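Long-range contacts in conserved hypothetical secreted protein (Helicobacter pylori, PDB 4RNZ), which probably acts as a zinc-dependent peptidoglycan endopeptidase of the M23 family that helps determine the helical shape of the cell: residues 90-98 and 352-363; 131-142 and 154-164. All coordinates share one frame; numbering follows the deposited sequence.

Interaction 1: 90-98 and 352-363; sequences EKTLLLSLQ and FEKNSFYLLEGF. With PO4 (phosphate ion), chain G.
The F352 ring lies against the end of strand 90-96 where the partner chain has not yet entered strand 357-361: S96 CB sits over one ring face, 3.9 Å from the centroid and 19° off the normal, a CH-pi contact. With CG beside its backbone N (chi1 -65°), F352 brings CZ within 4.1 Å of L94 CB. Beside it S96 N donates to S356 O at 2.8 Å, almost straight at hydrogen, and regular antiparallel pairing begins. L94 and Y358 exchange two backbone bonds, as do T92 and L360. On the face of L94 and L360 the two leucines meet CD1 to CD1 at 3.8 Å, and L94 packs on L343 of helix 326-348. On the other face the stem of K91 crosses L359, CD to CG 3.8 Å, then bends so that NZ reaches O4 of a phosphate ion (3.1 Å), probably from the crystallisation liquor, that K89 and Y145 also bind. At the far end T92 OG1 donates to G362 O at 3.0 Å and G362 N to E90 O, holding both sides of G362, whose positive phi suits glycine. This is an antiparallel edge pairing: strand 357-361 extends the sheet of 136-146 and 153-163.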
loop_
_atom_site.group_PDB
_atom_site.type_symbol
_atom_site.label_atom_id
_atom_site.label_comp_id
_atom_site.label_asym_id
_atom_site.label_seq_id
_atom_site.Cartn_x
_atom_site.Cartn_y
_atom_site.Cartn_z
ATOM N N GLU A 90 -7.298 4.470 15.991
ATOM C CA GLU A 90 -8.528 4.372 15.211
ATOM C C GLU A 90 -9.370 5.612 15.437
ATOM O O GLU A 90 -9.495 6.094 16.571
ATOM C CB GLU A 90 -9.290 3.126 15.631
ATOM C CG GLU A 90 -10.521 2.799 14.795
ATOM C CD GLU A 90 -11.269 1.622 15.355
ATOM O OE1 GLU A 90 -11.525 1.613 16.576
ATOM O OE2 GLU A 90 -11.578 0.703 14.588
ATOM N N LYS A 91 -9.940 6.129 14.350
ATOM C CA LYS A 91 -10.846 7.280 14.387
ATOM C C LYS A 91 -12.088 7.000 13.571
ATOM O O LYS A 91 -12.072 6.166 12.655
ATOM C CB LYS A 91 -10.192 8.536 13.817
ATOM C CG LYS A 91 -9.023 9.034 14.647
ATOM C CD LYS A 91 -8.705 10.496 14.390
ATOM C CE LYS A 91 -7.926 11.088 15.558
ATOM N NZ LYS A 91 -6.698 10.289 15.823
ATOM N N THR A 92 -13.145 7.746 13.889
ATOM C CA THR A 92 -14.353 7.761 13.083
ATOM C C THR A 92 -14.672 9.149 12.582
ATOM O O THR A 92 -14.966 10.066 13.367
ATOM C CB THR A 92 -15.544 7.229 13.874
ATOM O OG1 THR A 92 -15.243 5.910 14.327
ATOM C CG2 THR A 92 -16.807 7.182 13.000
ATOM N N LEU A 93 -14.624 9.308 11.268
ATOM C CA LEU A 93 -15.075 10.518 10.627
ATOM C C LEU A 93 -16.568 10.388 10.312
ATOM O O LEU A 93 -16.989 9.442 9.634
ATOM C CB LEU A 93 -14.323 10.748 9.322
ATOM C CG LEU A 93 -14.791 11.907 8.445
ATOM C CD1 LEU A 93 -14.664 13.245 9.158
ATOM C CD2 LEU A 93 -13.963 11.907 7.174
ATOM N N LEU A 94 -17.352 11.335 10.812
ATOM C CA LEU A 94 -18.754 11.502 10.407
ATOM C C LEU A 94 -18.919 12.844 9.696
ATOM O O LEU A 94 -18.500 13.900 10.193
ATOM C CB LEU A 94 -19.661 11.458 11.620
ATOM C CG LEU A 94 -19.537 10.254 12.544
ATOM C CD1 LEU A 94 -20.423 10.482 13.763
ATOM C CD2 LEU A 94 -19.914 8.960 11.839
ATOM N N LEU A 95 -19.550 12.828 8.539
ATOM C CA LEU A 95 -19.563 14.023 7.721
ATOM C C LEU A 95 -20.918 14.214 7.046
ATOM O O LEU A 95 -21.511 13.243 6.548
ATOM C CB LEU A 95 -18.458 13.863 6.694
ATOM C CG LEU A 95 -17.980 15.038 5.880
ATOM C CD1 LEU A 95 -16.507 14.795 5.580
ATOM C CD2 LEU A 95 -18.809 15.164 4.601
ATOM N N SER A 96 -21.406 15.456 7.049
ATOM C CA SER A 96 -22.560 15.844 6.221
ATOM C C SER A 96 -22.017 16.674 5.075
ATOM O O SER A 96 -21.392 17.693 5.304
ATOM C CB SER A 96 -23.592 16.649 7.030
ATOM O OG SER A 96 -24.649 17.076 6.186
ATOM N N LEU A 97 -22.221 16.234 3.839
ATOM C CA LEU A 97 -21.627 16.924 2.697
ATOM C C LEU A 97 -22.048 18.419 2.556
ATOM O O LEU A 97 -23.226 18.754 2.556
ATOM C CB LEU A 97 -21.963 16.152 1.425
ATOM C CG LEU A 97 -21.189 16.525 0.171
ATOM C CD1 LEU A 97 -19.720 16.155 0.316
ATOM C CD2 LEU A 97 -21.780 15.817 -1.034
ATOM N N GLN A 98 -21.059 19.295 2.451
ATOM C CA GLN A 98 -21.260 20.734 2.308
ATOM C C GLN A 98 -20.790 21.193 0.936
ATOM O O GLN A 98 -21.468 21.984 0.295
ATOM C CB GLN A 98 -20.527 21.481 3.418
ATOM C CG GLN A 98 -21.032 21.173 4.809
ATOM C CD GLN A 98 -22.545 21.289 4.892
ATOM O OE1 GLN A 98 -23.115 22.329 4.548
ATOM N NE2 GLN A 98 -23.206 20.220 5.316
ATOM N N PHE A 352 -25.610 16.849 13.090
ATOM C CA PHE A 352 -25.173 17.714 12.008
ATOM C C PHE A 352 -25.845 19.104 12.001
ATOM O O PHE A 352 -25.559 19.924 11.130
ATOM C CB PHE A 352 -25.376 17.003 10.672
ATOM C CG PHE A 352 -24.515 15.775 10.501
ATOM C CD1 PHE A 352 -23.132 15.853 10.646
ATOM C CD2 PHE A 352 -25.084 14.551 10.186
ATOM C CE1 PHE A 352 -22.331 14.729 10.481
ATOM C CE2 PHE A 352 -24.291 13.426 10.003
ATOM C CZ PHE A 352 -22.912 13.515 10.158
ATOM N N GLU A 353 -26.733 19.370 12.959
ATOM C CA GLU A 353 -27.238 20.734 13.171
ATOM C C GLU A 353 -26.161 21.569 13.828
ATOM O O GLU A 353 -25.931 22.710 13.430
ATOM C CB GLU A 353 -28.488 20.742 14.039
ATOM C CG GLU A 353 -29.626 19.930 13.448
ATOM C CD GLU A 353 -30.984 20.301 14.019
ATOM O OE1 GLU A 353 -31.904 19.462 13.900
ATOM O OE2 GLU A 353 -31.135 21.422 14.574
ATOM N N LYS A 354 -25.484 20.969 14.808
ATOM C CA LYS A 354 -24.368 21.617 15.504
ATOM C C LYS A 354 -23.114 21.781 14.632
ATOM O O LYS A 354 -22.444 22.810 14.696
ATOM C CB LYS A 354 -23.980 20.819 16.754
ATOM C CG LYS A 354 -25.049 20.725 17.832
ATOM C CD LYS A 354 -24.529 19.937 19.032
ATOM C CE LYS A 354 -25.653 19.480 19.951
ATOM N NZ LYS A 354 -26.405 20.641 20.505
ATOM N N ASN A 355 -22.781 20.755 13.847
ATOM C CA ASN A 355 -21.530 20.736 13.082
ATOM C C ASN A 355 -21.650 19.952 11.790
ATOM O O ASN A 355 -22.374 18.966 11.739
ATOM C CB ASN A 355 -20.437 20.094 13.926
ATOM C CG ASN A 355 -20.136 20.891 15.167
ATOM O OD1 ASN A 355 -19.646 22.009 15.077
ATOM N ND2 ASN A 355 -20.467 20.342 16.326
ATOM N N SER A 356 -20.919 20.373 10.762
ATOM C CA SER A 356 -20.911 19.645 9.481
ATOM C C SER A 356 -20.113 18.313 9.529
ATOM O O SER A 356 -20.339 17.412 8.705
ATOM C CB SER A 356 -20.398 20.529 8.343
ATOM O OG SER A 356 -19.195 21.192 8.687
ATOM N N PHE A 357 -19.199 18.192 10.491
ATOM C CA PHE A 357 -18.419 16.977 10.629
ATOM C C PHE A 357 -18.020 16.708 12.070
ATOM O O PHE A 357 -18.021 17.612 12.891
ATOM C CB PHE A 357 -17.166 17.075 9.767
ATOM C CG PHE A 357 -16.124 17.990 10.319
ATOM C CD1 PHE A 357 -15.215 17.540 11.270
ATOM C CD2 PHE A 357 -16.042 19.303 9.884
ATOM C CE1 PHE A 357 -14.239 18.381 11.775
ATOM C CE2 PHE A 357 -15.066 20.156 10.385
ATOM C CZ PHE A 357 -14.164 19.699 11.329
ATOM N N TYR A 358 -17.681 15.452 12.343
ATOM C CA TYR A 358 -17.134 14.999 13.616
ATOM C C TYR A 358 -15.973 14.056 13.317
ATOM O O TYR A 358 -16.103 13.176 12.482
ATOM C CB TYR A 358 -18.179 14.229 14.421
ATOM C CG TYR A 358 -19.273 15.110 14.944
ATOM C CD1 TYR A 358 -20.387 15.369 14.176
ATOM C CD2 TYR A 358 -19.163 15.726 16.199
ATOM C CE1 TYR A 358 -21.388 16.204 14.627
ATOM C CE2 TYR A 358 -20.165 16.559 16.671
ATOM C CZ TYR A 358 -21.275 16.796 15.877
ATOM O OH TYR A 358 -22.296 17.630 16.284
ATOM N N LEU A 359 -14.852 14.261 14.000
ATOM C CA LEU A 359 -13.722 13.346 13.945
ATOM C C LEU A 359 -13.544 12.826 15.346
ATOM O O LEU A 359 -13.074 13.532 16.237
ATOM C CB LEU A 359 -12.461 14.048 13.436
ATOM C CG LEU A 359 -11.260 13.109 13.229
ATOM C CD1 LEU A 359 -11.595 12.044 12.185
ATOM C CD2 LEU A 359 -10.027 13.913 12.819
ATOM N N LEU A 360 -13.930 11.579 15.521
ATOM C CA LEU A 360 -14.096 10.964 16.815
ATOM C C LEU A 360 -13.018 9.965 17.088
ATOM O O LEU A 360 -12.545 9.252 16.180
ATOM C CB LEU A 360 -15.410 10.200 16.853
ATOM C CG LEU A 360 -16.629 11.047 16.508
ATOM C CD1 LEU A 360 -17.854 10.154 16.584
ATOM C CD2 LEU A 360 -16.718 12.246 17.452
ATOM N N GLU A 361 -12.676 9.876 18.361
ATOM C CA GLU A 361 -11.665 8.950 18.812
ATOM C C GLU A 361 -12.280 7.576 18.891
ATOM O O GLU A 361 -13.357 7.423 19.469
ATOM C CB GLU A 361 -11.166 9.378 20.180
ATOM C CG GLU A 361 -9.845 8.757 20.556
ATOM C CD GLU A 361 -9.414 9.192 21.938
ATOM O OE1 GLU A 361 -10.118 8.840 22.911
ATOM O OE2 GLU A 361 -8.385 9.890 22.039
ATOM N N GLY A 362 -11.702 6.623 18.217
ATOM C CA GLY A 362 -12.113 5.280 18.308
ATOM C C GLY A 362 -13.459 5.068 17.654
ATOM O O GLY A 362 -13.955 5.953 17.016
ATOM N N PHE A 363 -13.954 3.871 17.652
ATOM C CA PHE A 363 -15.202 3.583 17.016
ATOM C C PHE A 363 -16.206 2.726 17.844
ATOM O O PHE A 363 -17.212 3.217 18.256
ATOM C CB PHE A 363 -14.877 2.824 15.760
ATOM C CG PHE A 363 -16.064 2.323 15.013
ATOM C CD1 PHE A 363 -17.096 3.153 14.706
ATOM C CD2 PHE A 363 -16.136 1.022 14.622
ATOM C CE1 PHE A 363 -18.177 2.702 14.026
ATOM C CE2 PHE A 363 -17.221 0.560 13.947
ATOM C CZ PHE A 363 -18.244 1.401 13.649
HETATM P P PO4 G . -3.050 12.556 15.645
HETATM O O1 PO4 G . -2.891 11.944 14.260
HETATM O O2 PO4 G . -3.134 14.055 15.473
HETATM O O3 PO4 G . -1.883 12.216 16.548
HETATM O O4 PO4 G . -4.282 12.075 16.375
#

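Interaction 2: 131-142 and 154-164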
loop_
_atom_site.group_PDB
_atom_site.type_symbol
_atom_site.label_atom_id
_atom_site.label_comp_id
_atom_site.label_asym_id
_atom_site.label_seq_id
_atom_site.Cartn_x
_atom_site.Cartn_y
_atom_site.Cartn_z
ATOM N N LEU A 131 -23.698 11.932 -5.013
ATOM C CA LEU A 131 -23.849 12.509 -3.681
ATOM C C LEU A 131 -24.104 14.015 -3.807
ATOM O O LEU A 131 -23.460 14.702 -4.611
ATOM C CB LEU A 131 -22.610 12.282 -2.816
ATOM C CG LEU A 131 -22.326 10.875 -2.284
ATOM C CD1 LEU A 131 -20.978 10.907 -1.578
ATOM C CD2 LEU A 131 -23.413 10.396 -1.345
ATOM N N VAL A 132 -25.025 14.508 -2.989
ATOM C CA VAL A 132 -25.372 15.926 -2.967
ATOM C C VAL A 132 -25.385 16.449 -1.538
ATOM O O VAL A 132 -25.354 15.673 -0.569
ATOM C CB VAL A 132 -26.756 16.173 -3.615
ATOM C CG1 VAL A 132 -26.771 15.624 -5.029
ATOM C CG2 VAL A 132 -27.874 15.551 -2.781
ATOM N N LYS A 133 -25.472 17.770 -1.421
ATOM C CA LYS A 133 -25.430 18.441 -0.129
ATOM C C LYS A 133 -26.277 17.738 0.910
ATOM O O LYS A 133 -27.368 17.239 0.621
ATOM C CB LYS A 133 -25.842 19.916 -0.255
ATOM C CG LYS A 133 -25.182 20.802 0.783
ATOM C CD LYS A 133 -25.421 22.274 0.515
ATOM C CE LYS A 133 -25.161 23.101 1.770
ATOM N NZ LYS A 133 -24.963 24.559 1.498
ATOM N N ASN A 134 -25.730 17.663 2.117
ATOM C CA ASN A 134 -26.359 16.968 3.244
ATOM C C ASN A 134 -26.411 15.428 3.160
ATOM O O ASN A 134 -26.907 14.792 4.073
ATOM C CB ASN A 134 -27.753 17.559 3.562
ATOM C CG ASN A 134 -27.717 19.078 3.794
ATOM O OD1 ASN A 134 -28.614 19.795 3.368
ATOM N ND2 ASN A 134 -26.680 19.567 4.454
ATOM N N ASP A 135 -25.885 14.824 2.097
ATOM C CA ASP A 135 -25.667 13.379 2.121
ATOM C C ASP A 135 -24.544 13.060 3.125
ATOM O O ASP A 135 -23.695 13.901 3.408
ATOM C CB ASP A 135 -25.322 12.851 0.739
ATOM C CG ASP A 135 -26.532 12.774 -0.167
ATOM O OD1 ASP A 135 -27.644 12.731 0.358
ATOM O OD2 ASP A 135 -26.363 12.734 -1.395
ATOM N N LYS A 136 -24.573 11.862 3.682
ATOM C CA LYS A 136 -23.615 11.490 4.722
ATOM C C LYS A 136 -22.441 10.654 4.186
ATOM O O LYS A 136 -22.583 9.871 3.231
ATOM C CB LYS A 136 -24.307 10.755 5.839
ATOM C CG LYS A 136 -25.501 11.499 6.409
ATOM C CD LYS A 136 -26.170 10.671 7.492
ATOM C CE LYS A 136 -26.958 9.477 6.943
ATOM N NZ LYS A 136 -28.296 9.835 6.373
ATOM N N ILE A 137 -21.272 10.887 4.784
ATOM C CA ILE A 137 -20.079 10.055 4.577
ATOM C C ILE A 137 -19.499 9.741 5.972
ATOM O O ILE A 137 -19.274 10.663 6.763
ATOM C CB ILE A 137 -19.008 10.768 3.729
ATOM C CG1 ILE A 137 -19.565 11.145 2.365
ATOM C CG2 ILE A 137 -17.753 9.883 3.558
ATOM C CD1 ILE A 137 -18.626 11.955 1.509
ATOM N N ALA A 138 -19.296 8.455 6.260
ATOM C CA ALA A 138 -18.630 8.000 7.444
ATOM C C ALA A 138 -17.408 7.163 7.051
ATOM O O ALA A 138 -17.467 6.388 6.092
ATOM C CB ALA A 138 -19.564 7.163 8.287
ATOM N N ILE A 139 -16.306 7.348 7.768
ATOM C CA ILE A 139 -15.116 6.506 7.585
ATOM C C ILE A 139 -14.570 6.132 8.949
ATOM O O ILE A 139 -14.279 7.013 9.762
ATOM C CB ILE A 139 -13.995 7.224 6.805
ATOM C CG1 ILE A 139 -14.573 8.002 5.622
ATOM C CG2 ILE A 139 -12.908 6.225 6.368
ATOM C CD1 ILE A 139 -13.557 8.705 4.765
ATOM N N VAL A 140 -14.430 4.834 9.203
ATOM C CA VAL A 140 -13.673 4.374 10.340
ATOM C C VAL A 140 -12.309 3.957 9.804
ATOM O O VAL A 140 -12.214 3.088 8.935
ATOM C CB VAL A 140 -14.281 3.160 11.019
ATOM C CG1 VAL A 140 -13.399 2.735 12.189
ATOM C CG2 VAL A 140 -15.703 3.451 11.489
ATOM N N TYR A 141 -11.250 4.581 10.315
ATOM C CA TYR A 141 -9.918 4.296 9.777
ATOM C C TYR A 141 -8.866 4.296 10.850
ATOM O O TYR A 141 -8.999 4.981 11.875
ATOM C CB TYR A 141 -9.530 5.312 8.725
ATOM C CG TYR A 141 -9.390 6.723 9.207
ATOM C CD1 TYR A 141 -10.498 7.537 9.360
ATOM C CD2 TYR A 141 -8.151 7.253 9.522
ATOM C CE1 TYR A 141 -10.372 8.843 9.770
ATOM C CE2 TYR A 141 -8.016 8.556 9.949
ATOM C CZ TYR A 141 -9.138 9.348 10.071
ATOM O OH TYR A 141 -9.034 10.652 10.484
ATOM N N THR A 142 -7.800 3.560 10.576
ATOM C CA THR A 142 -6.643 3.531 11.451
ATOM C C THR A 142 -5.456 4.167 10.776
ATOM O O THR A 142 -5.391 4.276 9.544
ATOM C CB THR A 142 -6.261 2.115 11.870
ATOM O OG1 THR A 142 -5.819 1.357 10.739
ATOM C CG2 THR A 142 -7.421 1.409 12.534
ATOM N N PRO A 154 -3.097 5.688 5.817
ATOM C CA PRO A 154 -4.135 5.135 6.669
ATOM C C PRO A 154 -4.732 3.872 6.080
ATOM O O PRO A 154 -4.464 3.507 4.915
ATOM C CB PRO A 154 -5.167 6.272 6.731
ATOM C CG PRO A 154 -4.978 7.023 5.464
ATOM C CD PRO A 154 -3.495 6.965 5.188
ATOM N N THR A 155 -5.537 3.202 6.887
ATOM C CA THR A 155 -6.255 2.042 6.469
ATOM C C THR A 155 -7.735 2.263 6.790
ATOM O O THR A 155 -8.093 2.517 7.967
ATOM C CB THR A 155 -5.713 0.786 7.182
ATOM O OG1 THR A 155 -4.333 0.623 6.852
ATOM C CG2 THR A 155 -6.447 -0.455 6.756
ATOM N N ILE A 156 -8.589 2.177 5.762
ATOM C CA ILE A 156 -10.034 2.254 5.968
ATOM C C ILE A 156 -10.573 0.922 6.421
ATOM O O ILE A 156 -10.429 -0.070 5.716
ATOM C CB ILE A 156 -10.757 2.674 4.673
ATOM C CG1 ILE A 156 -10.398 4.124 4.347
ATOM C CG2 ILE A 156 -12.263 2.470 4.811
ATOM C CD1 ILE A 156 -10.849 4.566 2.967
ATOM N N LYS A 157 -11.170 0.885 7.606
ATOM C CA LYS A 157 -11.781 -0.335 8.118
ATOM C C LYS A 157 -13.235 -0.467 7.677
ATOM O O LYS A 157 -13.701 -1.556 7.386
ATOM C CB LYS A 157 -11.728 -0.373 9.654
ATOM C CG LYS A 157 -10.345 -0.168 10.263
ATOM C CD LYS A 157 -9.258 -1.020 9.613
ATOM C CE LYS A 157 -9.536 -2.512 9.689
ATOM N NZ LYS A 157 -9.693 -3.003 11.088
ATOM N N MET A 158 -13.942 0.659 7.688
ATOM C CA MET A 158 -15.324 0.737 7.222
ATOM C C MET A 158 -15.589 2.113 6.619
ATOM O O MET A 158 -15.078 3.145 7.092
ATOM C CB MET A 158 -16.294 0.499 8.367
ATOM C CG MET A 158 -17.755 0.595 7.937
ATOM S SD MET A 158 -18.913 0.454 9.305
ATOM C CE MET A 158 -18.722 2.021 10.108
ATOM N N ALA A 159 -16.376 2.131 5.551
ATOM C CA ALA A 159 -16.899 3.382 5.054
ATOM C C ALA A 159 -18.363 3.230 4.692
ATOM O O ALA A 159 -18.842 2.132 4.447
ATOM C CB ALA A 159 -16.092 3.884 3.874
ATOM N N MET A 160 -19.061 4.355 4.696
ATOM C CA MET A 160 -20.485 4.417 4.356
ATOM C C MET A 160 -20.773 5.769 3.714
ATOM O O MET A 160 -20.311 6.829 4.185
ATOM C CB MET A 160 -21.363 4.226 5.595
ATOM C CG MET A 160 -22.862 4.158 5.297
ATOM S SD MET A 160 -23.648 5.769 5.115
ATOM C CE MET A 160 -23.805 6.221 6.837
ATOM N N VAL A 161 -21.486 5.729 2.594
ATOM C CA VAL A 161 -22.041 6.941 2.005
ATOM C C VAL A 161 -23.552 6.692 1.855
ATOM O O VAL A 161 -23.975 5.565 1.580
ATOM C CB VAL A 161 -21.365 7.341 0.684
ATOM C CG1 VAL A 161 -19.847 7.366 0.833
ATOM C CG2 VAL A 161 -21.781 6.417 -0.449
ATOM N N SER A 162 -24.349 7.722 2.133
ATOM C CA SER A 162 -25.814 7.647 2.056
ATOM C C SER A 162 -26.268 8.541 0.928
ATOM O O SER A 162 -25.752 9.644 0.752
ATOM C CB SER A 162 -26.464 8.146 3.326
ATOM O OG SER A 162 -26.405 9.561 3.330
ATOM N N SER A 163 -27.227 8.055 0.161
ATOM C CA SER A 163 -27.803 8.804 -0.946
ATOM C C SER A 163 -29.266 8.360 -1.041
ATOM O O SER A 163 -29.564 7.152 -1.064
ATOM C CB SER A 163 -27.039 8.508 -2.235
ATOM O OG SER A 163 -27.567 9.217 -3.335
ATOM N N ARG A 164 -30.177 9.332 -1.018
ATOM C CA ARG A 164 -31.605 9.043 -1.084
ATOM C C ARG A 164 -32.009 8.076 0.036
ATOM O O ARG A 164 -32.714 7.094 -0.190
ATOM C CB ARG A 164 -31.945 8.492 -2.471
ATOM C CG ARG A 164 -31.436 9.382 -3.605
ATOM C CD ARG A 164 -31.917 8.912 -4.973
ATOM N NE ARG A 164 -33.369 8.729 -5.012
ATOM C CZ ARG A 164 -34.263 9.713 -5.139
ATOM N NH1 ARG A 164 -33.877 10.979 -5.242
ATOM N NH2 ARG A 164 -35.559 9.427 -5.150
HETATM O O HOH W 1 -27.493 11.751 -3.580
HETATM O O HOH W 2 -30.105 12.011 -0.987
#
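V140 O takes two backbone N-H groups at once, K157 N at 2.8 Å and M158 N at 3.2 Å, both in the plane of its carbonyl. Two residues thus face one, the signature of a classic beta bulge, and the register moves by a residue as strand 153-163 turns a corner at K157. Beyond it T142 and T155 pair again through two backbone bonds, their side chains side by side. On the other side of the bulge A138 and M160 do the same, and V140 meets M158, whose tail bends at chi3 (73°) to bring CE within 3.6 Å of V140 CG2. On the opposite face I139 CG2 touches I156 CG1 at 3.8 Å, and I137 lies alongside V161. At the K136 end of the pairing S162 OG, held between its own N and carbonyl carbon (chi1 76°), accepts from K136 N at 3.0 Å, while S162 N returns a bond to K136 O. The type II turn V132-D135 is closed by D135 N to V132 O, and D135 OD2 also receives V132 N at 2.7 Å from above the carboxylate plane; two waters link the carboxylate to S163 OG and R164 N. Helix 112-121 covers the I139, Y141 and I156 face through L118, L114 and Q117; strand 87-96 adjoins 136-142 along one edge, and strand 166-172 continues the sheet beyond 154-164.

How the interactions relate
Interactions 1 and 2 are successive pairings across one antiparallel sheet, in the order 357-361, 87-96, 136-146, 153-163, with centres 10 Å apart. Strands 87-96 and 136-146 join them: L93 N lies 2.8 Å from I139 O, and L97 O is 2.8 Å from N134 N, both probable hydrogen bonds. Side chains meet too, with L359 CD1 3.4 Å from Y141 OH, and F363 of interaction 1 touching V140 and M158 of interaction 2. Interaction 2 joins strands close in sequence, whereas interaction 1 spans more than 250 residues. Both lie away from the zinc site of E34, H219, D223 and H301; the L360 side chain comes about 4 Å (nearest atoms) from a nickel ion, but both nickel sites use tag histidines.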